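Local coordinates for phosphonopyruvate hydrolase (Variovorax sp., PDB 2HRW), which hydrolyses 3-phosphonopyruvate to pyruvate and phosphate with the help of a divalent metal ion such as cobalt, magnesium or manganese, at residues A21-L26 with G43-A48; P77-I82 with A104-M109; Q126-I131 with V169-A174; V152-E157 with A178-I183; I185-K190 with T213-L218. All coordinates share one frame; numbering follows the deposited sequence.

Contact 1. Residues A21-L26 with G43-A48; sequences AAHNPL and GFELSA. With NA (sodium ion), chain B.
H23 and E45 carry the polar part of this contact. ND1 of H23 donates to OE1 of E45 at 2.9 Å, reaching the carboxylate oxygen on its syn side but 29° out of the carboxylate plane, with the acceptor slightly tilted from the imidazole plane. The bond is moderately bent, and ring and carboxylate are turned 45° against each other. H23 has CG between its backbone N and carbonyl carbon (chi1 53°), which swings the ring toward the helix 43-49. The other carboxylate oxygen, OE2, is held by the backbone N of I239, so both oxygens of this buried acid have a donor.

Metal binding adds a second tie. The carbonyl O of H23 coordinates a sodium ion at 2.8 Å, and S49 OG is a further ligand of the same ion.

Van der Waals contacts are few, and they set carbons against oxygens. CB of A21 rests against OE2 of E45 at 3.7 Å, and CD1 of L46 approaches H23 O at 3.8 Å.

The turn after strand 17-21 is thus joined to helix 43-49, whose first residues G43 and F44 belong to the substrate-binding site; helix 237-256 packs on both H23 and E45, and W40 of strand 38-41 touches A21.

Contact 2. Residues P77-I82 with A104-M109; sequences PLIADI and ASAIVM
A80 and I107 sit side by side in two parallel strands, and the backbone between them is satisfied by alternating bonds. A80 N gives a nearly straight bond (177°) to A106 O at 3.0 Å, though the donor stands above the carbonyl plane. A80 O takes V108 N at 2.7 Å, close to the line of its C=O, and also receives a CA-H...O contact from I107. I82 N completes the series on V108 O at 3.0 Å. At the start of the pairing L78 O accepts S105 N at 2.9 Å in the carbonyl plane, with only a weak second bond from A106 N.

D81 lies on the sheet face shared by I79, A106 and V108. Its carboxylate is satisfied elsewhere, OD1 by D83 N and OD2 by G43 N; D81 is a magnesium-binding residue of the enzyme.

Apolar side chains meet on either side of the pairing. CG2 of I79 meets CG2 of V108 at 3.6 Å. Next to I107, CD1 of I82 meets its CD1 at 3.5 Å and touches CB of M109; both isoleucines hold CG1 between backbone N and carbonyl carbon (chi1 59° and 47°), which brings their CD1 ends together.

Strand 78-81, helix 89-102 and strand 106-110 form a beta-alpha-beta crossover, the repeating element of the TIM barrel, with D81 toward the C-terminal end of the strands, where TIM barrels carry their active sites.

Contact 3. Residues Q126-I131 with V169-A174; sequences QELVRI and VRRGQA
R171 reaches from helix 165-177 into the loop 126-131 and takes hold of V129 O end-on: NH1 and NH2 both donate to this one oxygen, each at 3.0 Å. The acceptor lies in the guanidinium plane, and the NH2 donor lies in turn in the carbonyl plane. The chain of R171 is extended from CG to NE (chi3 -171°), which carries the charged group across to the loop. Its two faces are covered by aliphatic carbons: CD1 of L128 lies 3.4 Å above one face, offset toward the rim, and CG1 of I131 sits 3.6 Å from the opposite face, over the centre. The guanidinium is thus held flat between two hydrocarbon surfaces with its edge on the carbonyl. NH1 also bonds to Y175 OH, one turn on in the same helix. With a methionine in its place, V129 O would probably lose both of its donors here, and L128 and I131 the flat group packed between them.

One turn after R171, the CB of A174 presses on CG2 of I131 at 3.4 Å, a tight carbon contact.

I131 opens helix 131-144, so this is the packing of adjacent outer helices of a TIM barrel, locked by an arginine from one helix holding the loop that leads into the other.

Contact 4. Residues V152-E157 with A178-I183; sequences VIARVE and AGADAI
D181 lays its carboxylate across the start of strand 151-156, OD2 coming within 3.7 Å of CB of V152 and accepting the backbone N of that residue at 3.0 Å. The N-H meets the oxygen from above the carboxylate plane, 39° out of it. With CG beside its own backbone N (chi1 -60°), D181 turns back over V152, and the grip is two-way, for D181 N donates to V152 O at 2.9 Å. One residue thereby answers both backbone polar groups of V152. The carboxylate has charged partners too, R8 at OD1 and R145 at OD2, which would probably favour its ionised form.

Further along, the strands pair in parallel. A154 N donates to A182 O at 3.0 Å; A154 O is met by CA of I183 in a CA-H...O contact at 3.3 Å, and the backbone pairing of A154 goes on to L184. The side chains meet in small patches. CG1 of I153 lies on CB of A182, on the face where V209 of strand 208-210 also packs. A154 and I183 point to the other face; CB of A154 touches CB of A180 in the loop before the strand at 3.7 Å, and CG2 of V156 meets CG2 of I183 at 4.0 Å. Y175 of helix 165-177 covers A154 and V156.

G179 has positive phi (116°) and ends the preceding helix in a Schellman motif, turning the chain into strand 182-185. Strand 151-156 also carries R155, a substrate-binding residue whose NE forms a salt bridge with E157 OE2. Here the parallel pair, joined through outer helices, belongs to the closed eight-stranded barrel of the TIM fold.

Contact 5. Residues I185-K190 with T213-L218; sequences IHSRQK and TAYPQL
The touching parts of 185-190 and 213-218 run 66° apart, the second segment folding into a type I beta turn from Y215 to L218, and their CA atoms come nearest at K190 and Y215. The ring of Y215 reaches across to the first loop. Its OH lies 3.1 Å from CB of S187 and 2.9 Å from S187 O, and receives a weak hydrogen bond from S187 N. Farther down the ring, Q189 O sits at the edge near the ring plane, 3.3 Å from CD2, while CB of A214 lies over one face toward the rim. A nearly eclipsed first torsion of Y215 (chi1 8°), off the usual staggered values, brings the ring alongside the loop. A leucine here would probably leave S187 N without its weak acceptor and open a gap beside S187 and Q189 where the phenol now lies.

K190 bends at chi2 and chi3, curling its chain back so that NZ donates to A214 O at 3.1 Å, in the carbonyl plane. The same folded chain brings NZ to 3.6 Å from CD of P216.

S187 OG is bonded to E194 at the start of helix 193-201, and I195 of that helix packs on Y215. The contact therefore joins the loops following strands 182-185 and 208-210; the first holds the substrate-binding residues H186 and R188, and the second reaches I259 of the second subunit through P216.

From the N terminus, contact 1 closes the loop that holds helix 25-34 and strand 38-41, and contact 2 then closes one around helix 89-102. The two are in series yet touch, through G43 and D81. Contacts 3 and 4 cross: strand 151-156 lies within the loop closed by contact 3, whose helix 165-177 lies within that of contact 4, and the two pack together through G172 and V156. Strands 106-110 and 151-156 are sheet neighbours, joining contact 2 to contact 4. Contact 5 closes last, around helix 193-201, and meets contact 4 where H186 packs on R155. Together they tie barrel strands, outer helices and substrate-binding loops.

Contact 1. Residues A21-L26 with G43-A48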
# COMPACT_ATOMS: atom_id res chain seq x y z
N ALA A 21 -18.58 14.72 -3.61
CA ALA A 21 -17.38 14.29 -2.91
C ALA A 21 -17.56 12.86 -2.38
O ALA A 21 -18.67 12.39 -2.16
CB ALA A 21 -17.09 15.26 -1.73
N ALA A 22 -16.44 12.18 -2.14
CA ALA A 22 -16.50 10.83 -1.65
C ALA A 22 -15.16 10.49 -1.04
O ALA A 22 -14.13 10.71 -1.68
CB ALA A 22 -16.82 9.86 -2.83
N HIS A 23 -15.16 9.97 0.19
CA HIS A 23 -13.91 9.60 0.84
C HIS A 23 -13.64 8.08 0.85
O HIS A 23 -12.60 7.63 1.35
CB HIS A 23 -13.84 10.16 2.27
CG HIS A 23 -15.02 9.81 3.10
ND1 HIS A 23 -16.24 10.44 2.95
CD2 HIS A 23 -15.19 8.88 4.06
CE1 HIS A 23 -17.11 9.91 3.78
NE2 HIS A 23 -16.50 8.96 4.47
N ASN A 24 -14.58 7.30 0.33
CA ASN A 24 -14.41 5.84 0.21
C ASN A 24 -15.39 5.36 -0.86
O ASN A 24 -16.33 6.09 -1.18
CB ASN A 24 -14.63 5.12 1.54
CG ASN A 24 -16.00 5.40 2.15
OD1 ASN A 24 -17.01 5.47 1.45
ND2 ASN A 24 -16.04 5.54 3.48
N PRO A 25 -15.17 4.15 -1.44
CA PRO A 25 -16.00 3.53 -2.48
C PRO A 25 -17.50 3.40 -2.18
O PRO A 25 -18.32 3.72 -3.03
CB PRO A 25 -15.30 2.18 -2.73
CG PRO A 25 -13.88 2.53 -2.54
CD PRO A 25 -13.95 3.34 -1.25
N LEU A 26 -17.87 2.94 -0.98
CA LEU A 26 -19.28 2.83 -0.60
C LEU A 26 -19.98 4.21 -0.76
O LEU A 26 -21.05 4.32 -1.37
CB LEU A 26 -19.40 2.38 0.88
CG LEU A 26 -20.79 2.37 1.54
CD1 LEU A 26 -21.64 1.34 0.90
CD2 LEU A 26 -20.70 2.07 3.00
N GLY A 43 -9.15 15.63 -1.87
CA GLY A 43 -8.01 15.48 -0.97
C GLY A 43 -8.45 15.89 0.43
O GLY A 43 -8.05 15.29 1.42
N PHE A 44 -9.29 16.91 0.52
CA PHE A 44 -9.77 17.36 1.83
C PHE A 44 -10.53 16.24 2.56
O PHE A 44 -10.24 15.92 3.72
CB PHE A 44 -10.71 18.58 1.68
CG PHE A 44 -11.37 18.98 2.97
CD1 PHE A 44 -10.62 19.48 4.03
CD2 PHE A 44 -12.73 18.81 3.16
CE1 PHE A 44 -11.23 19.80 5.24
CE2 PHE A 44 -13.33 19.14 4.37
CZ PHE A 44 -12.56 19.63 5.40
N GLU A 45 -11.52 15.66 1.86
CA GLU A 45 -12.34 14.60 2.44
C GLU A 45 -11.56 13.40 2.91
O GLU A 45 -11.81 12.86 3.99
CB GLU A 45 -13.41 14.13 1.46
CG GLU A 45 -14.66 15.01 1.35
CD GLU A 45 -15.94 14.22 1.64
OE1 GLU A 45 -15.87 12.98 1.56
OE2 GLU A 45 -17.00 14.82 1.92
N LEU A 46 -10.61 12.96 2.10
CA LEU A 46 -9.84 11.79 2.44
C LEU A 46 -8.91 12.07 3.63
O LEU A 46 -8.80 11.25 4.55
CB LEU A 46 -9.05 11.31 1.22
CG LEU A 46 -8.20 10.04 1.37
CD1 LEU A 46 -9.05 8.82 1.69
CD2 LEU A 46 -7.44 9.80 0.10
N SER A 47 -8.26 13.21 3.62
CA SER A 47 -7.36 13.54 4.71
C SER A 47 -8.20 13.76 5.95
O SER A 47 -7.72 13.59 7.07
CB SER A 47 -6.57 14.80 4.38
OG SER A 47 -7.46 15.87 4.12
N ALA A 48 -9.46 14.14 5.76
CA ALA A 48 -10.33 14.39 6.89
C ALA A 48 -10.72 13.03 7.49
O ALA A 48 -10.70 12.86 8.72
CB ALA A 48 -11.57 15.16 6.42
NA NA B . -11.42 6.87 3.81

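Contact 2. Residues P77-I82 with A104-M109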
# COMPACT_ATOMS: atom_id res chain seq x y z
N PRO A 77 -18.08 8.76 -14.18
CA PRO A 77 -16.75 9.39 -14.17
C PRO A 77 -16.23 9.87 -12.80
O PRO A 77 -16.99 10.35 -11.97
CB PRO A 77 -16.89 10.55 -15.16
CG PRO A 77 -18.04 10.17 -16.01
CD PRO A 77 -18.99 9.52 -15.06
N LEU A 78 -14.93 9.77 -12.58
CA LEU A 78 -14.30 10.20 -11.32
C LEU A 78 -13.31 11.35 -11.56
O LEU A 78 -12.43 11.22 -12.40
CB LEU A 78 -13.52 9.04 -10.65
CG LEU A 78 -12.50 9.43 -9.58
CD1 LEU A 78 -13.21 9.97 -8.39
CD2 LEU A 78 -11.68 8.24 -9.15
N ILE A 79 -13.43 12.44 -10.81
CA ILE A 79 -12.52 13.56 -10.97
C ILE A 79 -11.59 13.52 -9.78
O ILE A 79 -12.03 13.63 -8.63
CB ILE A 79 -13.30 14.89 -11.00
CG1 ILE A 79 -14.35 14.84 -12.13
CG2 ILE A 79 -12.33 16.07 -11.13
CD1 ILE A 79 -15.21 16.11 -12.30
N ALA A 80 -10.31 13.33 -10.02
CA ALA A 80 -9.35 13.24 -8.92
C ALA A 80 -8.71 14.56 -8.54
O ALA A 80 -8.27 15.31 -9.41
CB ALA A 80 -8.27 12.24 -9.27
N ASP A 81 -8.65 14.82 -7.24
CA ASP A 81 -8.00 16.00 -6.70
C ASP A 81 -6.52 15.63 -6.51
O ASP A 81 -6.21 14.82 -5.64
CB ASP A 81 -8.64 16.33 -5.35
CG ASP A 81 -7.95 17.47 -4.63
OD1 ASP A 81 -6.87 17.93 -5.09
OD2 ASP A 81 -8.49 17.89 -3.57
N ILE A 82 -5.61 16.19 -7.30
CA ILE A 82 -4.20 15.86 -7.15
C ILE A 82 -3.43 17.05 -6.60
O ILE A 82 -2.20 17.11 -6.71
CB ILE A 82 -3.52 15.46 -8.50
CG1 ILE A 82 -3.64 16.60 -9.50
CG2 ILE A 82 -4.16 14.21 -9.07
CD1 ILE A 82 -2.95 16.34 -10.80
N ALA A 104 -9.36 7.32 -13.21
CA ALA A 104 -9.96 8.64 -13.15
C ALA A 104 -10.18 9.16 -14.56
O ALA A 104 -9.41 8.86 -15.47
CB ALA A 104 -9.06 9.58 -12.38
N SER A 105 -11.24 9.93 -14.74
CA SER A 105 -11.55 10.50 -16.06
C SER A 105 -11.07 11.95 -16.20
O SER A 105 -11.08 12.51 -17.29
CB SER A 105 -13.04 10.40 -16.33
OG SER A 105 -13.42 9.04 -16.28
N ALA A 106 -10.61 12.52 -15.08
CA ALA A 106 -10.11 13.88 -15.04
C ALA A 106 -9.27 14.03 -13.78
O ALA A 106 -9.36 13.21 -12.86
CB ALA A 106 -11.28 14.87 -14.99
N ILE A 107 -8.44 15.06 -13.73
CA ILE A 107 -7.65 15.37 -12.54
C ILE A 107 -7.75 16.87 -12.37
O ILE A 107 -7.89 17.58 -13.35
CB ILE A 107 -6.16 15.00 -12.70
CG1 ILE A 107 -5.65 15.52 -14.04
CG2 ILE A 107 -5.96 13.50 -12.50
CD1 ILE A 107 -4.23 15.84 -14.04
N VAL A 108 -7.68 17.35 -11.12
CA VAL A 108 -7.72 18.77 -10.80
C VAL A 108 -6.40 19.15 -10.11
O VAL A 108 -5.99 18.53 -9.12
CB VAL A 108 -8.87 19.10 -9.86
CG1 VAL A 108 -8.77 20.54 -9.40
CG2 VAL A 108 -10.21 18.87 -10.58
N MET A 109 -5.73 20.18 -10.63
CA MET A 109 -4.46 20.59 -10.06
C MET A 109 -4.51 22.09 -9.87
O MET A 109 -5.07 22.77 -10.70
CB MET A 109 -3.35 20.20 -11.02
CG MET A 109 -1.97 20.49 -10.56
SD MET A 109 -0.83 19.77 -11.75
CE MET A 109 -1.02 20.90 -13.21

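Contact 3. Residues Q126-I131 with V169-A174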
# COMPACT_ATOMS: atom_id res chain seq x y z
N GLN A 126 5.64 33.79 -2.58
CA GLN A 126 4.56 33.67 -3.55
C GLN A 126 3.55 32.63 -3.05
O GLN A 126 3.92 31.49 -2.80
CB GLN A 126 5.13 33.24 -4.91
N GLU A 127 2.29 33.04 -2.89
CA GLU A 127 1.27 32.09 -2.44
C GLU A 127 1.05 31.12 -3.60
O GLU A 127 0.77 29.94 -3.41
CB GLU A 127 -0.04 32.83 -2.11
N LEU A 128 1.21 31.65 -4.81
CA LEU A 128 1.05 30.86 -6.03
C LEU A 128 2.39 30.71 -6.74
O LEU A 128 3.36 31.41 -6.43
CB LEU A 128 0.10 31.56 -7.01
CG LEU A 128 -1.32 31.96 -6.64
CD1 LEU A 128 -2.06 32.32 -7.89
CD2 LEU A 128 -1.99 30.80 -5.97
N VAL A 129 2.43 29.81 -7.71
CA VAL A 129 3.64 29.60 -8.50
C VAL A 129 3.52 30.62 -9.66
O VAL A 129 2.46 31.25 -9.84
CB VAL A 129 3.71 28.14 -9.04
CG1 VAL A 129 3.57 27.17 -7.89
CG2 VAL A 129 2.61 27.88 -10.06
N ARG A 130 4.60 30.80 -10.43
CA ARG A 130 4.58 31.75 -11.54
C ARG A 130 3.68 31.21 -12.66
O ARG A 130 3.58 29.99 -12.83
CB ARG A 130 5.99 31.99 -12.08
CG ARG A 130 7.04 32.21 -10.99
CD ARG A 130 8.36 32.63 -11.58
NE ARG A 130 8.70 31.79 -12.73
CZ ARG A 130 9.11 30.53 -12.65
NH1 ARG A 130 9.24 29.95 -11.48
NH2 ARG A 130 9.36 29.86 -13.76
N ILE A 131 3.06 32.12 -13.42
CA ILE A 131 2.14 31.76 -14.50
C ILE A 131 2.75 30.80 -15.50
O ILE A 131 2.17 29.77 -15.83
CB ILE A 131 1.60 33.02 -15.26
CG1 ILE A 131 0.63 33.80 -14.36
CG2 ILE A 131 0.83 32.59 -16.52
CD1 ILE A 131 -0.11 34.95 -15.06
N VAL A 169 -8.19 35.92 -14.07
CA VAL A 169 -8.58 35.66 -15.45
C VAL A 169 -7.35 35.47 -16.36
O VAL A 169 -7.39 34.68 -17.31
CB VAL A 169 -9.46 36.79 -16.00
CG1 VAL A 169 -9.72 36.59 -17.48
CG2 VAL A 169 -10.78 36.82 -15.23
N ARG A 170 -6.27 36.18 -16.05
CA ARG A 170 -5.02 36.08 -16.83
C ARG A 170 -4.43 34.69 -16.64
O ARG A 170 -3.80 34.16 -17.55
CB ARG A 170 -4.01 37.14 -16.37
N ARG A 171 -4.62 34.12 -15.44
CA ARG A 171 -4.11 32.78 -15.13
C ARG A 171 -4.99 31.78 -15.81
O ARG A 171 -4.51 30.92 -16.54
CB ARG A 171 -4.07 32.54 -13.61
CG ARG A 171 -2.73 32.94 -13.00
CD ARG A 171 -2.74 33.11 -11.49
NE ARG A 171 -1.47 33.68 -11.06
CZ ARG A 171 -0.32 33.01 -10.92
NH1 ARG A 171 -0.25 31.71 -11.16
NH2 ARG A 171 0.79 33.63 -10.55
N GLY A 172 -6.29 31.90 -15.59
CA GLY A 172 -7.20 30.98 -16.25
C GLY A 172 -6.97 30.94 -17.76
O GLY A 172 -7.00 29.87 -18.36
N GLN A 173 -6.74 32.10 -18.38
CA GLN A 173 -6.52 32.19 -19.82
C GLN A 173 -5.15 31.61 -20.19
O GLN A 173 -4.99 30.99 -21.23
CB GLN A 173 -6.60 33.65 -20.30
CG GLN A 173 -8.00 34.19 -20.54
CD GLN A 173 -8.00 35.60 -21.14
OE1 GLN A 173 -7.42 36.53 -20.57
NE2 GLN A 173 -8.66 35.77 -22.29
N ALA A 174 -4.17 31.83 -19.33
CA ALA A 174 -2.83 31.32 -19.57
C ALA A 174 -2.86 29.82 -19.50
O ALA A 174 -2.17 29.16 -20.28
CB ALA A 174 -1.84 31.86 -18.53

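Contact 4. Residues V152-E157 with A178-I183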
# COMPACT_ATOMS: atom_id res chain seq x y z
N VAL A 152 -8.25 17.51 -18.19
CA VAL A 152 -7.31 18.14 -17.29
C VAL A 152 -7.88 19.47 -16.86
O VAL A 152 -8.10 20.36 -17.66
CB VAL A 152 -5.92 18.37 -17.93
CG1 VAL A 152 -5.02 19.03 -16.91
CG2 VAL A 152 -5.29 17.07 -18.36
N ILE A 153 -8.09 19.62 -15.56
CA ILE A 153 -8.67 20.84 -15.06
C ILE A 153 -7.69 21.67 -14.25
O ILE A 153 -7.12 21.20 -13.27
CB ILE A 153 -9.89 20.48 -14.21
CG1 ILE A 153 -10.88 19.68 -15.08
CG2 ILE A 153 -10.56 21.74 -13.68
CD1 ILE A 153 -11.97 18.98 -14.33
N ALA A 154 -7.47 22.91 -14.69
CA ALA A 154 -6.58 23.83 -14.00
C ALA A 154 -7.39 24.59 -12.95
O ALA A 154 -8.50 25.04 -13.20
CB ALA A 154 -5.96 24.80 -14.98
N ARG A 155 -6.81 24.72 -11.77
CA ARG A 155 -7.47 25.40 -10.68
C ARG A 155 -6.78 26.68 -10.26
O ARG A 155 -5.69 26.66 -9.68
CB ARG A 155 -7.57 24.47 -9.49
CG ARG A 155 -8.17 25.12 -8.28
CD ARG A 155 -8.39 24.09 -7.21
NE ARG A 155 -9.17 24.66 -6.12
CZ ARG A 155 -9.57 23.98 -5.07
NH1 ARG A 155 -9.26 22.69 -4.95
NH2 ARG A 155 -10.29 24.59 -4.13
N VAL A 156 -7.44 27.79 -10.54
CA VAL A 156 -6.91 29.11 -10.25
C VAL A 156 -7.25 29.54 -8.82
O VAL A 156 -8.42 29.71 -8.46
CB VAL A 156 -7.44 30.12 -11.30
CG1 VAL A 156 -6.96 31.52 -11.00
CG2 VAL A 156 -6.98 29.69 -12.71
N GLU A 157 -6.21 29.72 -8.02
CA GLU A 157 -6.36 30.10 -6.62
C GLU A 157 -6.08 31.57 -6.36
O GLU A 157 -5.97 31.97 -5.19
CB GLU A 157 -5.43 29.26 -5.75
CG GLU A 157 -5.86 27.81 -5.59
CD GLU A 157 -7.03 27.66 -4.65
OE1 GLU A 157 -6.84 27.82 -3.43
OE2 GLU A 157 -8.15 27.40 -5.13
N ALA A 178 -2.26 26.75 -22.27
CA ALA A 178 -1.29 25.69 -22.04
C ALA A 178 -1.98 24.35 -22.30
O ALA A 178 -1.34 23.32 -22.33
CB ALA A 178 -0.77 25.74 -20.62
N GLY A 179 -3.29 24.36 -22.50
CA GLY A 179 -3.96 23.11 -22.76
C GLY A 179 -4.99 22.64 -21.74
O GLY A 179 -5.51 21.53 -21.87
N ALA A 180 -5.29 23.46 -20.74
CA ALA A 180 -6.29 23.09 -19.73
C ALA A 180 -7.68 22.99 -20.38
O ALA A 180 -8.11 23.89 -21.08
CB ALA A 180 -6.31 24.12 -18.59
N ASP A 181 -8.36 21.87 -20.15
CA ASP A 181 -9.69 21.63 -20.69
C ASP A 181 -10.80 22.38 -19.95
O ASP A 181 -11.86 22.65 -20.51
CB ASP A 181 -9.99 20.12 -20.65
CG ASP A 181 -9.00 19.29 -21.46
OD1 ASP A 181 -9.24 19.07 -22.66
OD2 ASP A 181 -7.99 18.84 -20.90
N ALA A 182 -10.56 22.71 -18.68
CA ALA A 182 -11.56 23.43 -17.89
C ALA A 182 -10.88 24.21 -16.78
O ALA A 182 -9.74 23.89 -16.42
CB ALA A 182 -12.58 22.47 -17.30
N ILE A 183 -11.56 25.22 -16.26
CA ILE A 183 -10.96 26.04 -15.20
C ILE A 183 -11.81 26.06 -13.95
O ILE A 183 -13.00 26.40 -13.97
CB ILE A 183 -10.73 27.54 -15.63
CG1 ILE A 183 -9.54 27.66 -16.57
CG2 ILE A 183 -10.36 28.38 -14.42
CD1 ILE A 183 -9.70 26.91 -17.79

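Contact 5. Residues I185-K190 with T213-L218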
# COMPACT_ATOMS: atom_id res chain seq x y z
N ILE A 185 -12.33 27.85 -10.62
CA ILE A 185 -11.99 29.13 -10.03
C ILE A 185 -12.65 29.11 -8.65
O ILE A 185 -13.83 28.85 -8.51
CB ILE A 185 -12.49 30.30 -10.92
CG1 ILE A 185 -12.36 31.62 -10.18
CG2 ILE A 185 -13.90 30.04 -11.36
CD1 ILE A 185 -10.96 31.95 -9.73
N HIS A 186 -11.86 29.36 -7.62
CA HIS A 186 -12.38 29.30 -6.28
C HIS A 186 -12.47 30.67 -5.61
O HIS A 186 -11.71 31.57 -5.95
CB HIS A 186 -11.47 28.36 -5.49
CG HIS A 186 -12.09 27.81 -4.25
ND1 HIS A 186 -13.45 27.57 -4.14
CD2 HIS A 186 -11.54 27.43 -3.07
CE1 HIS A 186 -13.70 27.06 -2.94
NE2 HIS A 186 -12.57 26.97 -2.28
N SER A 187 -13.41 30.83 -4.68
CA SER A 187 -13.59 32.09 -3.95
C SER A 187 -13.80 31.90 -2.44
O SER A 187 -14.41 30.91 -2.01
CB SER A 187 -14.76 32.89 -4.52
OG SER A 187 -15.09 33.97 -3.66
N ARG A 188 -13.30 32.85 -1.64
CA ARG A 188 -13.42 32.83 -0.17
C ARG A 188 -14.73 33.44 0.33
O ARG A 188 -15.50 32.78 1.02
CB ARG A 188 -12.25 33.59 0.49
CG ARG A 188 -11.10 32.72 1.02
CD ARG A 188 -10.10 33.55 1.85
NE ARG A 188 -8.81 32.87 2.01
CZ ARG A 188 -8.67 31.65 2.51
NH1 ARG A 188 -9.73 30.97 2.92
NH2 ARG A 188 -7.46 31.10 2.60
N GLN A 189 -14.95 34.71 -0.01
CA GLN A 189 -16.16 35.45 0.36
C GLN A 189 -17.29 34.56 0.82
O GLN A 189 -17.49 33.47 0.28
CB GLN A 189 -16.66 36.28 -0.83
CG GLN A 189 -16.22 37.72 -0.81
CD GLN A 189 -14.74 37.89 -1.02
OE1 GLN A 189 -13.94 37.06 -0.61
NE2 GLN A 189 -14.36 39.00 -1.64
N LYS A 190 -18.06 35.03 1.79
CA LYS A 190 -19.19 34.22 2.23
C LYS A 190 -20.37 34.44 1.28
O LYS A 190 -21.37 33.72 1.35
CB LYS A 190 -19.59 34.54 3.67
CG LYS A 190 -19.73 33.29 4.55
CD LYS A 190 -20.63 32.23 3.91
CE LYS A 190 -22.11 32.66 3.84
NZ LYS A 190 -22.99 31.70 3.10
N THR A 213 -19.10 25.63 -2.06
CA THR A 213 -19.18 25.21 -0.67
C THR A 213 -19.43 26.34 0.34
O THR A 213 -20.22 26.18 1.28
CB THR A 213 -17.88 24.43 -0.28
OG1 THR A 213 -17.82 23.21 -1.03
CG2 THR A 213 -17.88 24.10 1.20
N ALA A 214 -18.79 27.49 0.14
CA ALA A 214 -18.93 28.63 1.06
C ALA A 214 -20.18 29.48 0.85
O ALA A 214 -20.60 30.22 1.74
CB ALA A 214 -17.68 29.53 0.98
N TYR A 215 -20.75 29.41 -0.35
CA TYR A 215 -21.96 30.17 -0.66
C TYR A 215 -23.06 29.20 -1.07
O TYR A 215 -23.40 29.06 -2.24
CB TYR A 215 -21.68 31.21 -1.75
CG TYR A 215 -20.32 31.08 -2.38
CD1 TYR A 215 -20.07 30.05 -3.28
CD2 TYR A 215 -19.27 31.94 -2.03
CE1 TYR A 215 -18.80 29.85 -3.82
CE2 TYR A 215 -17.99 31.76 -2.57
CZ TYR A 215 -17.76 30.69 -3.47
OH TYR A 215 -16.50 30.42 -4.00
N PRO A 216 -23.63 28.52 -0.07
CA PRO A 216 -24.70 27.54 -0.27
C PRO A 216 -26.04 28.13 -0.70
O PRO A 216 -27.04 27.43 -0.74
CB PRO A 216 -24.77 26.84 1.09
CG PRO A 216 -24.39 27.92 2.04
CD PRO A 216 -23.22 28.57 1.34
N GLN A 217 -26.07 29.42 -1.01
CA GLN A 217 -27.32 30.04 -1.42
C GLN A 217 -27.44 29.95 -2.93
O GLN A 217 -28.51 30.13 -3.51
CB GLN A 217 -27.38 31.49 -0.95
CG GLN A 217 -26.16 32.33 -1.30
CD GLN A 217 -25.13 32.43 -0.17
OE1 GLN A 217 -24.19 33.21 -0.27
NE2 GLN A 217 -25.32 31.66 0.91
N LEU A 218 -26.30 29.62 -3.54
CA LEU A 218 -26.18 29.47 -4.99
C LEU A 218 -26.60 28.05 -5.38
O LEU A 218 -25.82 27.11 -5.24
CB LEU A 218 -24.72 29.73 -5.40
CG LEU A 218 -24.44 30.37 -6.77
CD1 LEU A 218 -22.97 30.21 -7.16
CD2 LEU A 218 -25.30 29.69 -7.80